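Local coordinates for protein alpha-L-rhamnosidase (Aspergillus terreus, PDB 6GSZ) that probably hydrolyses terminal non-reducing alpha-L-rhamnose residues in alpha-L-rhamnosides, acting as a calcium-containing glycoside hydrolase, at residues Y178-E183 with R499-N504; L468-D473 with L509-P514; A834-N839 with G859-H864. All coordinates share one frame; numbering follows the deposited sequence.

Interaction 1 of 3, residues Y178-E183 with R499-N504; sequences YQYRHE and RSEQLN. With NAG (2-acetamido-2-deoxy-beta-D-glucopyranose), chain B.
Gln-179 meets Glu-501 through water, not directly. One water accepts from Gln-179 NE2 and lies 2.7 Å from Glu-501 OE1; a second lies 2.9 Å from Gln-179 OE1 and also reaches Glu-501 OE2. NE2 spends its other N-H on the acetyl oxygen of the N-acetylglucosamine, with NE2 and NAG O7 2.9 Å apart and the bond nearly straight (173°). A primary amide suits this place because it can donate to sugar and water while accepting from another water.

Tyr-180 carries most of the contact. With CG anti to its carbonyl carbon (chi1 -59°), the ring comes to lie against the end of helix 488-503. Ser-500 CB sits over one face in a CH-pi contact, 4.0 Å from the ring centroid and 27° off its normal; so small a residue lets the ring approach the helix closely. Gln-179 CG covers the rim of the opposite face. Glu-501 OE1 comes to the ring edge, 3.8 Å from Tyr-180 CE2, while Glu-501 OE2 is held by Ser-177 and Asn-515. At the far end Tyr-180 OH lies 3.2 Å from Asn-504 CB and shares a third water with Asn-504 ND2, which is 2.8 Å from that water.

Next along, Arg-181 is salt-bridged to Glu-183 and to Asp-497 of helix 488-503. Asn-504 ND2 is covalently bonded to NAG C1, so the contact is an N-glycosylation site: a sugar-bearing asparagine just past a helix end, its first sugar touching both the alpha-L-rhamnosidase N-terminal domain and the six-hairpin glycosidase domain.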
loop_
_atom_site.group_PDB
_atom_site.type_symbol
_atom_site.label_atom_id
_atom_site.label_comp_id
_atom_site.label_asym_id
_atom_site.label_seq_id
_atom_site.Cartn_x
_atom_site.Cartn_y
_atom_site.Cartn_z
ATOM N N TYR A 178 -5.144 -11.630 12.218
ATOM C CA TYR A 178 -4.846 -11.518 13.657
ATOM C C TYR A 178 -4.683 -12.876 14.338
ATOM O O TYR A 178 -3.962 -12.944 15.346
ATOM C CB TYR A 178 -5.967 -10.793 14.395
ATOM C CG TYR A 178 -6.243 -9.397 13.929
ATOM C CD1 TYR A 178 -5.325 -8.370 14.098
ATOM C CD2 TYR A 178 -7.458 -9.068 13.349
ATOM C CE1 TYR A 178 -5.634 -7.061 13.767
ATOM C CE2 TYR A 178 -7.785 -7.775 12.995
ATOM C CZ TYR A 178 -6.868 -6.754 13.185
ATOM O OH TYR A 178 -7.225 -5.466 12.849
ATOM N N GLN A 179 -5.344 -13.926 13.838
ATOM C CA GLN A 179 -5.195 -15.236 14.511
ATOM C C GLN A 179 -3.784 -15.816 14.351
ATOM O O GLN A 179 -3.445 -16.784 15.054
ATOM C CB GLN A 179 -6.250 -16.252 14.070
ATOM C CG GLN A 179 -6.110 -16.861 12.682
ATOM C CD GLN A 179 -6.696 -16.063 11.552
ATOM O OE1 GLN A 179 -6.536 -14.815 11.445
ATOM N NE2 GLN A 179 -7.389 -16.804 10.688
ATOM N N TYR A 180 -3.023 -15.307 13.369
ATOM C CA TYR A 180 -1.641 -15.711 13.112
ATOM C C TYR A 180 -0.638 -14.649 13.567
ATOM O O TYR A 180 0.401 -14.991 14.131
ATOM C CB TYR A 180 -1.443 -15.997 11.628
ATOM C CG TYR A 180 -2.340 -17.069 11.093
ATOM C CD1 TYR A 180 -2.208 -18.368 11.549
ATOM C CD2 TYR A 180 -3.312 -16.798 10.142
ATOM C CE1 TYR A 180 -3.015 -19.373 11.065
ATOM C CE2 TYR A 180 -4.163 -17.797 9.695
ATOM C CZ TYR A 180 -3.982 -19.090 10.125
ATOM O OH TYR A 180 -4.787 -20.111 9.723
ATOM N N ARG A 181 -0.948 -13.387 13.311
ATOM C CA ARG A 181 0.017 -12.289 13.497
ATOM C C ARG A 181 -0.789 -11.064 13.901
ATOM O O ARG A 181 -1.767 -10.739 13.229
ATOM C CB ARG A 181 0.806 -12.051 12.208
ATOM C CG ARG A 181 1.922 -11.018 12.325
ATOM C CD ARG A 181 2.673 -10.853 11.025
ATOM N NE ARG A 181 1.833 -10.204 10.023
ATOM C CZ ARG A 181 1.682 -8.877 9.829
ATOM N NH1 ARG A 181 2.534 -7.995 10.387
ATOM N NH2 ARG A 181 0.664 -8.470 9.049
ATOM N N HIS A 182 -0.355 -10.441 14.993
ATOM C CA HIS A 182 -1.107 -9.300 15.521
ATOM C C HIS A 182 -0.097 -8.218 15.889
ATOM O O HIS A 182 0.755 -8.427 16.758
ATOM C CB HIS A 182 -1.949 -9.746 16.704
ATOM C CG HIS A 182 -2.966 -8.789 17.231
ATOM N ND1 HIS A 182 -4.207 -9.222 17.655
ATOM C CD2 HIS A 182 -2.924 -7.451 17.387
ATOM C CE1 HIS A 182 -4.890 -8.161 18.046
ATOM N NE2 HIS A 182 -4.128 -7.071 17.948
ATOM N N GLU A 183 -0.140 -7.097 15.151
ATOM C CA GLU A 183 0.905 -6.079 15.353
ATOM C C GLU A 183 0.650 -5.309 16.639
ATOM O O GLU A 183 -0.528 -5.114 17.055
ATOM C CB GLU A 183 1.026 -5.071 14.203
ATOM C CG GLU A 183 1.718 -5.676 12.987
ATOM C CD GLU A 183 1.780 -4.783 11.775
ATOM O OE1 GLU A 183 1.608 -3.552 11.908
ATOM O OE2 GLU A 183 2.081 -5.314 10.665
ATOM N N ARG A 499 1.003 -15.954 3.351
ATOM C CA ARG A 499 1.598 -17.250 3.575
ATOM C C ARG A 499 0.830 -18.000 4.686
ATOM O O ARG A 499 0.516 -19.178 4.529
ATOM C CB ARG A 499 3.091 -17.095 3.890
ATOM C CG ARG A 499 3.803 -18.386 4.236
ATOM C CD ARG A 499 3.639 -19.433 3.147
ATOM N NE ARG A 499 4.578 -20.516 3.333
ATOM C CZ ARG A 499 4.501 -21.718 2.733
ATOM N NH1 ARG A 499 3.487 -21.959 1.901
ATOM N NH2 ARG A 499 5.459 -22.611 2.969
ATOM N N SER A 500 0.599 -17.343 5.831
ATOM C CA SER A 500 -0.124 -17.984 6.925
ATOM C C SER A 500 -1.517 -18.467 6.478
ATOM O O SER A 500 -1.915 -19.631 6.808
ATOM C CB SER A 500 -0.275 -17.020 8.095
ATOM O OG SER A 500 0.979 -16.688 8.685
ATOM N N GLU A 501 -2.214 -17.619 5.716
ATOM C CA GLU A 501 -3.533 -17.940 5.255
ATOM C C GLU A 501 -3.488 -19.151 4.320
ATOM O O GLU A 501 -4.318 -20.075 4.386
ATOM C CB GLU A 501 -4.196 -16.728 4.608
ATOM C CG GLU A 501 -4.467 -15.569 5.561
ATOM C CD GLU A 501 -5.682 -15.602 6.454
ATOM O OE1 GLU A 501 -6.211 -16.699 6.661
ATOM O OE2 GLU A 501 -6.052 -14.478 6.859
ATOM N N GLN A 502 -2.521 -19.139 3.369
ATOM C CA GLN A 502 -2.322 -20.232 2.429
ATOM C C GLN A 502 -2.088 -21.558 3.153
ATOM O O GLN A 502 -2.589 -22.621 2.689
ATOM C CB GLN A 502 -1.139 -19.852 1.542
ATOM C CG GLN A 502 -0.760 -20.962 0.560
ATOM C CD GLN A 502 0.616 -20.750 -0.022
ATOM O OE1 GLN A 502 1.508 -20.213 0.648
ATOM N NE2 GLN A 502 0.771 -21.178 -1.270
ATOM N N LEU A 503 -1.293 -21.538 4.227
ATOM C CA LEU A 503 -0.961 -22.794 4.904
ATOM C C LEU A 503 -2.205 -23.419 5.562
ATOM O O LEU A 503 -2.162 -24.622 5.853
ATOM C CB LEU A 503 0.154 -22.571 5.918
ATOM C CG LEU A 503 1.531 -22.413 5.268
ATOM C CD1 LEU A 503 2.525 -21.823 6.271
ATOM C CD2 LEU A 503 2.026 -23.741 4.675
ATOM N N ASN A 504 -3.255 -22.639 5.803
ATOM C CA ASN A 504 -4.517 -23.208 6.286
ATOM C C ASN A 504 -5.583 -23.311 5.205
ATOM O O ASN A 504 -6.769 -23.475 5.503
ATOM C CB ASN A 504 -5.063 -22.399 7.448
ATOM C CG ASN A 504 -6.120 -23.159 8.223
ATOM O OD1 ASN A 504 -6.002 -24.385 8.423
ATOM N ND2 ASN A 504 -7.146 -22.440 8.633
HETATM C C1 NAG B . -8.234 -23.040 9.392
HETATM C C2 NAG B . -8.687 -22.085 10.508
HETATM C C3 NAG B . -9.917 -22.620 11.201
HETATM C C4 NAG B . -11.030 -22.905 10.222
HETATM C C5 NAG B . -10.489 -23.836 9.136
HETATM C C6 NAG B . -11.528 -24.027 8.040
HETATM C C7 NAG B . -7.202 -20.622 11.816
HETATM C C8 NAG B . -6.082 -20.604 12.826
HETATM N N2 NAG B . -7.650 -21.858 11.475
HETATM O O3 NAG B . -10.353 -21.661 12.154
HETATM O O4 NAG B . -12.064 -23.543 10.965
HETATM O O5 NAG B . -9.353 -23.198 8.525
HETATM O O6 NAG B . -12.032 -22.729 7.582
HETATM O O7 NAG B . -7.665 -19.588 11.311
HETATM O O HOH W 1 -8.574 -16.444 7.957
HETATM O O HOH W 2 -7.419 -13.453 9.093
HETATM O O HOH W 3 -6.927 -19.646 8.160
#

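Interaction 2 of 3, residues L468-D473 with L509-P514; sequences LGWTGD and LPYVIP. With BGC (beta-D-glucopyranose), chain C.
Part of the sugar pocket of the six-hairpin glycosidase domain is built where Trp-470 backs onto Val-512. Val-512 CG1 lies over the five-membered ring of the indole, 3.5 Å from its centroid and only 14° off the normal, a close CH-pi contact. The opposite face carries the bound glucose, with BGC C4 over the rim. Tryptophan suits the place, since one flat group can press on a hydrophobic methyl and a sugar at once. Its NE1 is tied to Glu-466, and Tyr-511 CB adds a contact 3.6 Å from Trp-470 CZ3. Nearby Asp-473 grips the glucose with both carboxylate oxygens, OD1 taking BGC O3 at 2.5 Å and OD2 taking BGC O2 at 2.6 Å.

Hydrogen bonds, mostly of the backbone, hold the two segments beside each other in a single bridge. Ile-513 N donates to Gly-469 O (2.9 Å), and Tyr-511 O accepts twice, from Thr-471 N at 3.1 Å and from Thr-471 OG1 at 2.9 Å. The hydroxyl reaches that oxygen because OG1 stands between the backbone N and the carbonyl carbon (chi1 53°). Gly-469, centre of an inverse gamma turn, brings its CA within 3.2 Å of Ile-513 O, where a beta carbon would collide; a water joins Gly-469 N to Pro-514 O, beyond a cis peptide.

Trp-470 is the N-cap residue of helix 471-484. Beside it, Thr-471 CG2 meets Leu-509 CD2 tip to tip, and Thr-471 also touches Trp-494 of helix 488-503 and Ala-530 of helix 530-542.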
loop_
_atom_site.group_PDB
_atom_site.type_symbol
_atom_site.label_atom_id
_atom_site.label_comp_id
_atom_site.label_asym_id
_atom_site.label_seq_id
_atom_site.Cartn_x
_atom_site.Cartn_y
_atom_site.Cartn_z
ATOM N N LEU A 468 -11.167 -4.916 0.927
ATOM C CA LEU A 468 -10.513 -6.160 1.294
ATOM C C LEU A 468 -9.191 -6.280 0.527
ATOM O O LEU A 468 -8.990 -5.620 -0.540
ATOM C CB LEU A 468 -11.413 -7.345 0.919
ATOM C CG LEU A 468 -12.837 -7.273 1.469
ATOM C CD1 LEU A 468 -13.668 -8.431 0.959
ATOM C CD2 LEU A 468 -12.859 -7.217 3.011
ATOM N N GLY A 469 -8.326 -7.138 1.058
ATOM C CA GLY A 469 -6.997 -7.311 0.435
ATOM C C GLY A 469 -7.013 -8.220 -0.785
ATOM O O GLY A 469 -6.489 -9.334 -0.744
ATOM N N TRP A 470 -7.721 -7.765 -1.822
ATOM C CA TRP A 470 -7.894 -8.577 -3.033
ATOM C C TRP A 470 -6.546 -8.864 -3.732
ATOM O O TRP A 470 -5.770 -7.969 -4.088
ATOM C CB TRP A 470 -8.883 -7.909 -3.970
ATOM C CG TRP A 470 -10.317 -8.184 -3.610
ATOM C CD1 TRP A 470 -11.174 -7.375 -2.923
ATOM C CD2 TRP A 470 -11.065 -9.348 -3.977
ATOM N NE1 TRP A 470 -12.403 -7.967 -2.846
ATOM C CE2 TRP A 470 -12.367 -9.189 -3.463
ATOM C CE3 TRP A 470 -10.747 -10.500 -4.678
ATOM C CZ2 TRP A 470 -13.349 -10.150 -3.660
ATOM C CZ3 TRP A 470 -11.709 -11.458 -4.874
ATOM C CH2 TRP A 470 -13.003 -11.284 -4.346
ATOM N N THR A 471 -6.283 -10.154 -3.882
ATOM C CA THR A 471 -4.977 -10.640 -4.345
ATOM C C THR A 471 -4.677 -10.271 -5.803
ATOM O O THR A 471 -3.574 -9.877 -6.135
ATOM C CB THR A 471 -4.900 -12.142 -4.053
ATOM O OG1 THR A 471 -6.036 -12.830 -4.594
ATOM C CG2 THR A 471 -4.784 -12.390 -2.571
ATOM N N GLY A 472 -5.654 -10.437 -6.695
ATOM C CA GLY A 472 -5.386 -10.184 -8.089
ATOM C C GLY A 472 -5.062 -8.718 -8.337
ATOM O O GLY A 472 -4.184 -8.375 -9.153
ATOM N N ASP A 473 -5.749 -7.795 -7.657
ATOM C CA ASP A 473 -5.586 -6.383 -7.901
ATOM C C ASP A 473 -4.136 -5.958 -7.583
ATOM O O ASP A 473 -3.532 -5.203 -8.346
ATOM C CB ASP A 473 -6.575 -5.545 -7.078
ATOM C CG ASP A 473 -8.043 -5.875 -7.266
ATOM O OD1 ASP A 473 -8.374 -7.087 -7.229
ATOM O OD2 ASP A 473 -8.828 -4.920 -7.483
ATOM N N LEU A 509 -4.217 -19.928 -2.222
ATOM C CA LEU A 509 -4.315 -18.603 -1.639
ATOM C C LEU A 509 -5.780 -18.177 -1.597
ATOM O O LEU A 509 -6.473 -18.192 -2.608
ATOM C CB LEU A 509 -3.482 -17.626 -2.467
ATOM C CG LEU A 509 -3.295 -16.248 -1.871
ATOM C CD1 LEU A 509 -2.449 -16.308 -0.598
ATOM C CD2 LEU A 509 -2.685 -15.318 -2.914
ATOM N N PRO A 510 -6.313 -17.792 -0.420
ATOM C CA PRO A 510 -7.644 -17.188 -0.376
ATOM C C PRO A 510 -7.709 -15.963 -1.283
ATOM O O PRO A 510 -6.703 -15.338 -1.563
ATOM C CB PRO A 510 -7.849 -16.825 1.081
ATOM C CG PRO A 510 -6.953 -17.773 1.808
ATOM C CD PRO A 510 -5.725 -17.918 0.922
ATOM N N TYR A 511 -8.897 -15.627 -1.744
ATOM C CA TYR A 511 -9.073 -14.494 -2.644
ATOM C C TYR A 511 -8.641 -13.167 -2.037
ATOM O O TYR A 511 -8.133 -12.298 -2.728
ATOM C CB TYR A 511 -10.503 -14.415 -3.184
ATOM C CG TYR A 511 -10.939 -15.646 -3.943
ATOM C CD1 TYR A 511 -10.042 -16.514 -4.558
ATOM C CD2 TYR A 511 -12.295 -15.870 -4.126
ATOM C CE1 TYR A 511 -10.501 -17.655 -5.195
ATOM C CE2 TYR A 511 -12.759 -16.986 -4.787
ATOM C CZ TYR A 511 -11.863 -17.883 -5.329
ATOM O OH TYR A 511 -12.315 -19.005 -5.969
ATOM N N VAL A 512 -8.949 -12.987 -0.747
ATOM C CA VAL A 512 -8.556 -11.779 -0.037
ATOM C C VAL A 512 -7.723 -12.123 1.189
ATOM O O VAL A 512 -7.894 -13.182 1.782
ATOM C CB VAL A 512 -9.748 -10.897 0.379
ATOM C CG1 VAL A 512 -10.645 -10.625 -0.817
ATOM C CG2 VAL A 512 -10.587 -11.464 1.525
ATOM N N ILE A 513 -6.793 -11.214 1.502
ATOM C CA ILE A 513 -5.877 -11.354 2.622
ATOM C C ILE A 513 -5.852 -10.038 3.370
ATOM O O ILE A 513 -5.523 -8.977 2.802
ATOM C CB ILE A 513 -4.453 -11.644 2.152
ATOM C CG1 ILE A 513 -4.360 -12.882 1.253
ATOM C CG2 ILE A 513 -3.484 -11.717 3.313
ATOM C CD1 ILE A 513 -4.643 -14.235 1.916
ATOM N N PRO A 514 -6.162 -10.012 4.689
ATOM C CA PRO A 514 -6.593 -11.164 5.509
ATOM C C PRO A 514 -7.884 -11.832 5.015
ATOM O O PRO A 514 -8.746 -11.171 4.388
ATOM C CB PRO A 514 -6.867 -10.510 6.869
ATOM C CG PRO A 514 -5.901 -9.310 6.906
ATOM C CD PRO A 514 -5.976 -8.787 5.480
HETATM C C2 BGC C . -11.835 -6.665 -6.789
HETATM C C3 BGC C . -11.695 -7.842 -7.712
HETATM C C4 BGC C . -12.618 -9.018 -7.481
HETATM C C5 BGC C . -13.942 -8.432 -7.380
HETATM C C6 BGC C . -14.879 -9.610 -7.200
HETATM C C1 BGC C . -13.300 -6.287 -6.658
HETATM O O1 BGC C . -13.390 -5.100 -5.894
HETATM O O2 BGC C . -11.380 -5.490 -7.419
HETATM O O3 BGC C . -10.506 -8.380 -7.476
HETATM O O4 BGC C . -12.587 -10.087 -8.454
HETATM O O5 BGC C . -14.108 -7.419 -6.335
HETATM O O6 BGC C . -16.191 -9.100 -6.946
HETATM O O HOH W 4 -9.025 -8.566 3.444
HETATM O O HOH W 5 -6.220 -15.698 -4.415
#

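Interaction 3 of 3, residues A834-N839 with G859-H864; sequences AEVPPN and GVHEYH
Ala-834 and His-861 face each other as a hydrogen-bonded pair, each backbone N-H donating to the other's carbonyl: Ala-834 N to His-861 O at 2.8 Å and His-861 N to Ala-834 O, also at 2.8 Å. Val-836 and Gly-859 repeat the pattern, Val-836 N reaching Gly-859 O at 2.9 Å and Gly-859 N reaching Val-836 O at the same 2.9 Å. Between them Glu-835 and Val-860 form a non-hydrogen-bonded pair with their CA atoms 4.5 Å apart; there Val-860 CA approaches Ala-834 O and Glu-835 CA approaches Gly-859 O in weak C-H...O contacts.

Side chains add less. His-861 CG is anti to its carbonyl carbon (chi1 -53°), and the imidazole edge comes near Ala-834 O. Its CD2 also lies 4.1 Å from Val-836 CG2. Gly-859 suits its place because its backbone angles (127°/-167°) would jam a beta carbon against the preceding carbonyl oxygen.

Both strands belong to a five-stranded antiparallel sheet, mostly of C-terminal-domain strands, with 859-868 at one edge beside 828-836. The face bearing Ala-834, Val-836 and His-861 packs on a second sheet, as in a beta-sandwich: the small alanine and branched valine lie against Ile-790, and His-861 against Val-856. The imidazole is positioned by a bond from NE2 to Gly-857 O.

On the opposite face Val-860 is exposed and touches Val-833, while the extended Glu-835 sends OE1 to Ser-813 OG on strand 810-819, the next strand inward. After Pro-837 and Pro-838, Asn-839 bonds through its side-chain amide to Gln-38, Ser-60 and Ser-62 near the start of the chain.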
loop_
_atom_site.group_PDB
_atom_site.type_symbol
_atom_site.label_atom_id
_atom_site.label_comp_id
_atom_site.label_asym_id
_atom_site.label_seq_id
_atom_site.Cartn_x
_atom_site.Cartn_y
_atom_site.Cartn_z
ATOM N N ALA A 834 19.835 12.824 -17.853
ATOM C CA ALA A 834 19.650 11.613 -17.073
ATOM C C ALA A 834 20.523 11.718 -15.824
ATOM O O ALA A 834 21.706 11.980 -15.916
ATOM C CB ALA A 834 20.037 10.406 -17.877
ATOM N N GLU A 835 19.890 11.561 -14.668
ATOM C CA GLU A 835 20.571 11.549 -13.382
ATOM C C GLU A 835 20.672 10.109 -12.894
ATOM O O GLU A 835 19.656 9.410 -12.859
ATOM C CB GLU A 835 19.739 12.364 -12.412
ATOM C CG GLU A 835 20.284 12.510 -11.037
ATOM C CD GLU A 835 19.341 13.313 -10.133
ATOM O OE1 GLU A 835 18.133 13.576 -10.542
ATOM O OE2 GLU A 835 19.797 13.683 -9.035
ATOM N N VAL A 836 21.888 9.686 -12.564
ATOM C CA VAL A 836 22.221 8.316 -12.145
ATOM C C VAL A 836 22.840 8.426 -10.764
ATOM O O VAL A 836 23.807 9.154 -10.579
ATOM C CB VAL A 836 23.150 7.630 -13.163
ATOM C CG1 VAL A 836 23.633 6.247 -12.726
ATOM C CG2 VAL A 836 22.458 7.565 -14.517
ATOM N N PRO A 837 22.284 7.753 -9.732
ATOM C CA PRO A 837 22.791 7.968 -8.390
ATOM C C PRO A 837 24.132 7.317 -8.097
ATOM O O PRO A 837 24.541 6.327 -8.750
ATOM C CB PRO A 837 21.667 7.409 -7.486
ATOM C CG PRO A 837 20.961 6.387 -8.364
ATOM C CD PRO A 837 21.119 6.863 -9.789
ATOM N N PRO A 838 24.831 7.855 -7.066
ATOM C CA PRO A 838 26.069 7.260 -6.594
ATOM C C PRO A 838 25.885 5.751 -6.382
ATOM O O PRO A 838 24.876 5.297 -5.850
ATOM C CB PRO A 838 26.383 8.029 -5.300
ATOM C CG PRO A 838 25.693 9.356 -5.491
ATOM C CD PRO A 838 24.437 9.027 -6.256
ATOM N N ASN A 839 26.929 4.991 -6.695
ATOM C CA ASN A 839 27.030 3.548 -6.460
ATOM C C ASN A 839 26.198 2.720 -7.446
ATOM O O ASN A 839 26.047 1.502 -7.230
ATOM C CB ASN A 839 26.700 3.180 -5.005
ATOM C CG ASN A 839 27.579 2.051 -4.502
ATOM O OD1 ASN A 839 28.683 1.827 -5.046
ATOM N ND2 ASN A 839 27.151 1.339 -3.468
ATOM N N GLY A 859 26.065 10.385 -11.859
ATOM C CA GLY A 859 26.183 11.793 -12.196
ATOM C C GLY A 859 25.029 12.246 -13.060
ATOM O O GLY A 859 24.026 11.553 -13.179
ATOM N N VAL A 860 25.179 13.434 -13.640
ATOM C CA VAL A 860 24.165 14.025 -14.479
ATOM C C VAL A 860 24.726 14.008 -15.895
ATOM O O VAL A 860 25.804 14.574 -16.157
ATOM C CB VAL A 860 23.804 15.457 -14.040
ATOM C CG1 VAL A 860 22.772 16.091 -14.968
ATOM C CG2 VAL A 860 23.299 15.486 -12.600
ATOM N N HIS A 861 24.032 13.283 -16.774
ATOM C CA HIS A 861 24.448 13.073 -18.132
ATOM C C HIS A 861 23.483 13.765 -19.096
ATOM O O HIS A 861 22.289 13.589 -18.968
ATOM C CB HIS A 861 24.539 11.572 -18.448
ATOM C CG HIS A 861 25.386 10.809 -17.489
ATOM N ND1 HIS A 861 26.758 10.713 -17.626
ATOM C CD2 HIS A 861 25.059 10.133 -16.368
ATOM C CE1 HIS A 861 27.238 9.994 -16.623
ATOM N NE2 HIS A 861 26.210 9.630 -15.836
ATOM N N GLU A 862 24.003 14.485 -20.067
ATOM C CA GLU A 862 23.200 15.225 -21.040
ATOM C C GLU A 862 23.459 14.616 -22.422
ATOM O O GLU A 862 24.651 14.445 -22.805
ATOM C CB GLU A 862 23.576 16.700 -21.021
ATOM C CG GLU A 862 22.569 17.579 -21.698
ATOM C CD GLU A 862 22.793 19.038 -21.392
ATOM O OE1 GLU A 862 22.711 19.407 -20.196
ATOM O OE2 GLU A 862 23.000 19.760 -22.336
ATOM N N TYR A 863 22.386 14.325 -23.154
ATOM C CA TYR A 863 22.470 13.758 -24.502
ATOM C C TYR A 863 21.675 14.620 -25.487
ATOM O O TYR A 863 20.525 14.956 -25.241
ATOM C CB TYR A 863 21.956 12.315 -24.517
ATOM C CG TYR A 863 22.656 11.381 -23.560
ATOM C CD1 TYR A 863 22.239 11.230 -22.249
ATOM C CD2 TYR A 863 23.768 10.667 -23.971
ATOM C CE1 TYR A 863 22.912 10.386 -21.384
ATOM C CE2 TYR A 863 24.443 9.818 -23.116
ATOM C CZ TYR A 863 24.009 9.670 -21.816
ATOM O OH TYR A 863 24.677 8.847 -20.968
ATOM N N HIS A 864 22.308 14.952 -26.620
ATOM C CA HIS A 864 21.629 15.693 -27.648
ATOM C C HIS A 864 21.702 14.873 -28.921
ATOM O O HIS A 864 22.803 14.655 -29.418
ATOM C CB HIS A 864 22.222 17.098 -27.819
ATOM C CG HIS A 864 22.094 17.933 -26.600
ATOM N ND1 HIS A 864 20.933 18.630 -26.296
ATOM C CD2 HIS A 864 22.910 18.087 -25.544
ATOM C CE1 HIS A 864 21.082 19.213 -25.117
ATOM N NE2 HIS A 864 22.283 18.898 -24.639
#

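Interactions 1 and 2 are neighbours, their centres 13 Å apart. Glu-501 of helix 488-503 touches Pro-510, Ile-513 and Pro-514, and so links the glycosylated interface to the loop that backs the sugar-binding tryptophan. Their segments alternate along the chain: 178-183, 468-473, 499-504, then 509-514. Interaction 1 joins the domain holding 178-183 to the glycosidase domain, whereas interaction 2 brings together the start of helix 471-484 and the loop after helix 488-503, consecutive helices of the latter. Interaction 3 follows both in sequence, in the C-terminal sheet domain, its centre 44 Å from interaction 1 and 40 Å from interaction 2. Interactions 1 and 3 lie on opposite sides of the chain's centre.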